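Local atomic coordinates of microtubule-associated protein 1A/1B, light chain 3 (Trypanosoma brucei brucei, PDB entry 3W1Y), a protein that probably becomes conjugated to phosphatidylethanolamine on autophagic membranes, acting in autophagy as a ubiquitin-like member of the ATG8 family. Residues 64-69 with 128-133; 8-13 with 17-22. All coordinates share one frame; numbering follows the deposited sequence.

Interaction 1 (64-69 with 128-133); sequences ELDCNK and VSYGVE
Tyr130 reaches out from strand 126-133 to give its phenol proton to the backbone carbonyl of Asp66, with 2.7 Å between Tyr130 OH and Asp66 O. The hydroxyl lies in the carbonyl plane on a lone pair (C=O...O angle 131°), and the carbonyl oxygen in turn sits at the edge of the ring, in its plane, 3.6 Å from both CE2 and CZ of Tyr130. A first torsion of 73° sets CG of Tyr130 between its own N and carbonyl carbon, which brings the hydroxyl end of the ring to Asp66 O. In the beta-grasp (ubiquitin-like) fold of the ATG8 family, strand 33-40 runs between strands 126-133 and 68-73; the tyrosine spans it on the side of helix 78-88, touching Cys38, Leu85 and Leu89. Its hydroxyl thus ties a central strand to the backbone of Asp66, just ahead of strand 68-73, which is outermost in this chain. Asp66 adds the flank of its CB, 4.1 Å from Tyr130 OH, and its side chain also packs on Pro40. Asn68 crosses the tyrosine at about a right angle, amide and ring planes 52° apart, with Asn68 ND2 lying 3.7 Å from Tyr130 OH in a packing contact.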
loop_
_atom_site.group_PDB
_atom_site.type_symbol
_atom_site.label_atom_id
_atom_site.label_comp_id
_atom_site.label_asym_id
_atom_site.label_seq_id
_atom_site.Cartn_x
_atom_site.Cartn_y
_atom_site.Cartn_z
ATOM N N GLU A 64 -1.929 21.754 -9.210
ATOM C CA GLU A 64 -0.891 21.288 -10.152
ATOM C C GLU A 64 0.192 20.411 -9.522
ATOM O O GLU A 64 0.539 19.366 -10.079
ATOM C CB GLU A 64 -0.260 22.461 -10.898
ATOM C CG GLU A 64 -1.206 23.092 -11.919
ATOM C CD GLU A 64 -1.310 22.255 -13.201
ATOM O OE1 GLU A 64 -0.256 21.876 -13.716
ATOM O OE2 GLU A 64 -2.431 21.982 -13.699
ATOM N N LEU A 65 0.703 20.814 -8.367
ATOM C CA LEU A 65 1.726 20.036 -7.643
ATOM C C LEU A 65 1.260 18.692 -7.046
ATOM O O LEU A 65 2.088 17.825 -6.704
ATOM C CB LEU A 65 2.388 20.903 -6.576
ATOM C CG LEU A 65 3.227 22.070 -7.131
ATOM C CD1 LEU A 65 3.857 22.883 -6.016
ATOM C CD2 LEU A 65 4.341 21.562 -8.090
ATOM N N ASP A 66 -0.058 18.525 -6.929
ATOM C CA ASP A 66 -0.675 17.265 -6.489
ATOM C C ASP A 66 -0.753 16.228 -7.600
ATOM O O ASP A 66 -1.028 15.056 -7.354
ATOM C CB ASP A 66 -2.105 17.537 -6.036
ATOM C CG ASP A 66 -2.191 18.025 -4.610
ATOM O OD1 ASP A 66 -1.215 17.907 -3.834
ATOM O OD2 ASP A 66 -3.267 18.537 -4.266
ATOM N N CYS A 67 -0.574 16.680 -8.832
ATOM C CA CYS A 67 -0.615 15.786 -9.977
ATOM C C CYS A 67 0.781 15.260 -10.252
ATOM O O CYS A 67 1.693 16.039 -10.520
ATOM C CB CYS A 67 -1.152 16.520 -11.207
ATOM S SG CYS A 67 -1.052 15.606 -12.738
ATOM N N ASN A 68 0.925 13.937 -10.177
ATOM C CA ASN A 68 2.183 13.253 -10.405
ATOM C C ASN A 68 2.061 12.295 -11.602
ATOM O O ASN A 68 1.086 11.550 -11.722
ATOM C CB ASN A 68 2.584 12.481 -9.149
ATOM C CG ASN A 68 2.920 13.396 -7.987
ATOM O OD1 ASN A 68 3.996 13.985 -7.947
ATOM N ND2 ASN A 68 2.013 13.504 -7.031
ATOM N N LYS A 69 3.046 12.359 -12.489
ATOM C CA LYS A 69 3.155 11.485 -13.632
ATOM C C LYS A 69 4.276 10.500 -13.406
ATOM O O LYS A 69 5.284 10.821 -12.781
ATOM C CB LYS A 69 3.520 12.273 -14.873
ATOM C CG LYS A 69 2.481 13.267 -15.329
ATOM C CD LYS A 69 3.172 14.182 -16.308
ATOM C CE LYS A 69 2.186 15.005 -17.040
ATOM N NZ LYS A 69 2.891 16.066 -17.798
ATOM N N VAL A 128 -5.029 7.478 -12.582
ATOM C CA VAL A 128 -5.072 6.868 -11.269
ATOM C C VAL A 128 -5.405 7.950 -10.217
ATOM O O VAL A 128 -4.825 9.057 -10.225
ATOM C CB VAL A 128 -3.729 6.162 -10.914
ATOM C CG1 VAL A 128 -3.741 5.643 -9.491
ATOM C CG2 VAL A 128 -3.390 5.036 -11.909
ATOM N N SER A 129 -6.355 7.626 -9.335
ATOM C CA SER A 129 -6.650 8.424 -8.168
ATOM C C SER A 129 -5.912 7.826 -6.995
ATOM O O SER A 129 -5.873 6.607 -6.821
ATOM C CB SER A 129 -8.139 8.412 -7.849
ATOM O OG SER A 129 -8.882 8.813 -8.973
ATOM N N TYR A 130 -5.345 8.698 -6.178
ATOM C CA TYR A 130 -4.709 8.256 -4.971
ATOM C C TYR A 130 -5.269 8.985 -3.748
ATOM O O TYR A 130 -5.597 10.185 -3.798
ATOM C CB TYR A 130 -3.181 8.399 -5.086
ATOM C CG TYR A 130 -2.651 9.816 -5.020
ATOM C CD1 TYR A 130 -2.285 10.412 -3.798
ATOM C CD2 TYR A 130 -2.482 10.557 -6.183
ATOM C CE1 TYR A 130 -1.788 11.726 -3.756
ATOM C CE2 TYR A 130 -1.979 11.821 -6.154
ATOM C CZ TYR A 130 -1.631 12.417 -4.952
ATOM O OH TYR A 130 -1.121 13.702 -4.992
ATOM N N GLY A 131 -5.383 8.249 -2.656
ATOM C CA GLY A 131 -5.661 8.855 -1.360
ATOM C C GLY A 131 -4.540 8.520 -0.394
ATOM O O GLY A 131 -3.988 7.425 -0.429
ATOM N N VAL A 132 -4.190 9.469 0.458
ATOM C CA VAL A 132 -3.228 9.237 1.521
ATOM C C VAL A 132 -4.000 9.095 2.830
ATOM O O VAL A 132 -4.870 9.910 3.136
ATOM C CB VAL A 132 -2.228 10.403 1.611
ATOM C CG1 VAL A 132 -1.369 10.317 2.874
ATOM C CG2 VAL A 132 -1.361 10.468 0.351
ATOM N N GLU A 133 -3.704 8.055 3.598
ATOM C CA GLU A 133 -4.320 7.939 4.919
ATOM C C GLU A 133 -3.318 7.964 6.072
ATOM O O GLU A 133 -2.272 7.341 6.010
ATOM C CB GLU A 133 -5.244 6.730 5.018
ATOM C CG GLU A 133 -6.347 6.933 6.064
ATOM C CD GLU A 133 -7.165 8.187 5.780
ATOM O OE1 GLU A 133 -7.623 8.362 4.613
ATOM O OE2 GLU A 133 -7.324 8.999 6.720
#

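Interaction 2 (8-13 with 17-22)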
loop_
_atom_site.group_PDB
_atom_site.type_symbol
_atom_site.label_atom_id
_atom_site.label_comp_id
_atom_site.label_asym_id
_atom_site.label_seq_id
_atom_site.Cartn_x
_atom_site.Cartn_y
_atom_site.Cartn_z
ATOM N N TYR A 8 -10.784 13.913 -14.606
ATOM C CA TYR A 8 -9.541 14.312 -13.990
ATOM C C TYR A 8 -9.214 15.738 -14.373
ATOM O O TYR A 8 -9.451 16.168 -15.516
ATOM C CB TYR A 8 -8.424 13.366 -14.445
ATOM C CG TYR A 8 -8.511 12.024 -13.763
ATOM C CD1 TYR A 8 -9.386 11.025 -14.225
ATOM C CD2 TYR A 8 -7.734 11.758 -12.634
ATOM C CE1 TYR A 8 -9.476 9.796 -13.575
ATOM C CE2 TYR A 8 -7.823 10.541 -11.983
ATOM C CZ TYR A 8 -8.694 9.573 -12.453
ATOM O OH TYR A 8 -8.744 8.367 -11.786
ATOM N N ARG A 9 -8.653 16.460 -13.412
ATOM C CA ARG A 9 -8.218 17.828 -13.624
ATOM C C ARG A 9 -7.309 18.010 -14.842
ATOM O O ARG A 9 -7.513 18.924 -15.632
ATOM C CB ARG A 9 -7.542 18.355 -12.372
ATOM C CG ARG A 9 -7.306 19.833 -12.452
ATOM C CD ARG A 9 -7.188 20.480 -11.080
ATOM N NE ARG A 9 -6.895 21.888 -11.299
ATOM C CZ ARG A 9 -5.727 22.337 -11.733
ATOM N NH1 ARG A 9 -4.736 21.481 -11.943
ATOM N NH2 ARG A 9 -5.554 23.640 -11.944
ATOM N N TYR A 10 -6.339 17.115 -15.004
ATOM C CA TYR A 10 -5.446 17.088 -16.178
ATOM C C TYR A 10 -6.146 17.059 -17.543
ATOM O O TYR A 10 -5.652 17.643 -18.491
ATOM C CB TYR A 10 -4.494 15.903 -16.080
ATOM C CG TYR A 10 -3.192 16.090 -16.794
ATOM C CD1 TYR A 10 -2.191 16.899 -16.262
ATOM C CD2 TYR A 10 -2.930 15.416 -17.967
ATOM C CE1 TYR A 10 -0.968 17.066 -16.915
ATOM C CE2 TYR A 10 -1.722 15.557 -18.618
ATOM C CZ TYR A 10 -0.759 16.386 -18.084
ATOM O OH TYR A 10 0.416 16.511 -18.723
ATOM N N GLN A 11 -7.286 16.380 -17.641
ATOM C CA GLN A 11 -8.038 16.353 -18.889
ATOM C C GLN A 11 -8.817 17.639 -19.175
ATOM O O GLN A 11 -9.085 17.944 -20.327
ATOM C CB GLN A 11 -8.977 15.138 -18.944
ATOM C CG GLN A 11 -8.266 13.810 -19.010
ATOM C CD GLN A 11 -9.194 12.635 -18.689
ATOM O OE1 GLN A 11 -9.941 12.661 -17.704
ATOM N NE2 GLN A 11 -9.136 11.602 -19.507
ATOM N N TYR A 12 -9.167 18.404 -18.141
ATOM C CA TYR A 12 -9.819 19.698 -18.357
ATOM C C TYR A 12 -8.835 20.792 -18.699
ATOM O O TYR A 12 -9.184 21.758 -19.354
ATOM C CB TYR A 12 -10.636 20.122 -17.130
ATOM C CG TYR A 12 -11.877 19.299 -16.945
ATOM C CD1 TYR A 12 -11.849 18.152 -16.148
ATOM C CD2 TYR A 12 -13.078 19.637 -17.585
ATOM C CE1 TYR A 12 -12.982 17.365 -15.964
ATOM C CE2 TYR A 12 -14.240 18.840 -17.410
ATOM C CZ TYR A 12 -14.162 17.702 -16.592
ATOM O OH TYR A 12 -15.263 16.895 -16.378
ATOM N N THR A 13 -7.611 20.671 -18.220
ATOM C CA THR A 13 -6.637 21.768 -18.369
ATOM C C THR A 13 -5.628 21.507 -19.465
ATOM O O THR A 13 -4.882 22.405 -19.819
ATOM C CB THR A 13 -5.888 22.095 -17.028
ATOM O OG1 THR A 13 -5.281 20.905 -16.534
ATOM C CG2 THR A 13 -6.844 22.578 -15.972
ATOM N N ALA A 17 -5.175 16.850 -27.646
ATOM C CA ALA A 17 -4.084 16.793 -28.625
ATOM C C ALA A 17 -2.725 16.753 -27.905
ATOM O O ALA A 17 -1.910 15.898 -28.203
ATOM C CB ALA A 17 -4.167 17.987 -29.629
ATOM N N GLU A 18 -2.497 17.672 -26.964
ATOM C CA GLU A 18 -1.259 17.687 -26.173
ATOM C C GLU A 18 -1.049 16.465 -25.249
ATOM O O GLU A 18 0.067 15.957 -25.127
ATOM C CB GLU A 18 -1.056 19.032 -25.438
ATOM C CG GLU A 18 -1.865 19.270 -24.179
ATOM C CD GLU A 18 -1.718 20.715 -23.619
ATOM O OE1 GLU A 18 -0.615 21.040 -23.127
ATOM O OE2 GLU A 18 -2.710 21.503 -23.670
ATOM N N ARG A 19 -2.106 15.965 -24.625
ATOM C CA ARG A 19 -1.983 14.701 -23.882
ATOM C C ARG A 19 -1.619 13.505 -24.792
ATOM O O ARG A 19 -0.697 12.773 -24.479
ATOM C CB ARG A 19 -3.242 14.407 -23.090
ATOM C CG ARG A 19 -3.555 15.448 -22.070
ATOM C CD ARG A 19 -4.805 15.054 -21.331
ATOM N NE ARG A 19 -5.963 15.776 -21.826
ATOM C CZ ARG A 19 -7.059 15.221 -22.325
ATOM N NH1 ARG A 19 -7.196 13.897 -22.419
ATOM N NH2 ARG A 19 -8.026 16.014 -22.724
ATOM N N ALA A 20 -2.345 13.323 -25.896
ATOM C CA ALA A 20 -2.036 12.282 -26.883
ATOM C C ALA A 20 -0.600 12.363 -27.417
ATOM O O ALA A 20 0.052 11.343 -27.580
ATOM C CB ALA A 20 -3.035 12.310 -28.065
ATOM N N LYS A 21 -0.131 13.576 -27.711
ATOM C CA LYS A 21 1.250 13.796 -28.164
ATOM C C LYS A 21 2.247 13.401 -27.064
ATOM O O LYS A 21 3.220 12.696 -27.305
ATOM C CB LYS A 21 1.443 15.255 -28.608
ATOM C CG LYS A 21 2.882 15.651 -28.904
ATOM C CD LYS A 21 3.325 15.275 -30.325
ATOM C CE LYS A 21 4.853 15.124 -30.411
ATOM N NZ LYS A 21 5.296 13.810 -29.794
ATOM N N GLU A 22 1.977 13.835 -25.849
ATOM C CA GLU A 22 2.805 13.481 -24.740
ATOM C C GLU A 22 2.979 11.961 -24.612
ATOM O O GLU A 22 4.105 11.478 -24.486
ATOM C CB GLU A 22 2.243 14.103 -23.465
ATOM C CG GLU A 22 3.188 14.055 -22.315
ATOM C CD GLU A 22 2.624 14.667 -21.044
ATOM O OE1 GLU A 22 1.517 15.261 -21.071
ATOM O OE2 GLU A 22 3.308 14.547 -20.006
HETATM O O HOH W 1 -9.285 11.764 -22.807
#
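Arg19 NH1 is gripped twice: by a salt bridge to Asp123 and by a water whose oxygen, 3.0 Å from Arg19 NH1, lies at the edge of the guanidinium and in its plane. The same water weakly accepts from Gln11, at 3.3 Å from NE2, and so links the two helices. Gln11 also packs on the arginine directly. Its CA rides 3.5 Å above one guanidinium face, offset toward the rim, and its CG stands 3.6 Å from Arg19 NH1, so the planar group meets backbone and aliphatic chain, with the amide plane turned 76° from it. The third torsion, -101°, bends the arginine chain and lays the guanidinium against the backbone of Gln11. The stem of Arg19 slides past the ring of Tyr10, with Arg19 CD 3.9 Å from Tyr10 CD2. Glu22 OE1 meets the Tyr10 ring at its edge, in plane, 2.9 Å from Tyr10 OH, in a probable hydrogen bond, less certain because the hydroxyl is crowded by another atom. Lys69 pairs with the other carboxylate oxygen of Glu22. Helices 9-13 and 16-29 form the N-terminal helical pair of ATG8 proteins; the N-to-C directions of segments 9-13 and 17-22 are 117° apart, and Tyr10, Gln11 and Arg19 all rest on Tyr127 of strand 126-133.

Interaction 1 lies within the ubiquitin-like core and interaction 2 in the helical pair added to it, their centres about 16 Å apart. Lys69, near the start of strand 68-73, bridges them: its NZ makes a 2.7 Å salt bridge to Glu22 OE2, while its equally short approach to Tyr10 OH is of doubtful geometry. A second tie, a probable hydrogen bond of 2.9 Å between Ser129 OG and Tyr8 OH, joins strand 126-133 to the start of helix 9-13. In ATG8 relatives, partner proteins bind along the strand equivalent to 68-73 and beside the N-terminal helices; no such ligand is part of these two contacts.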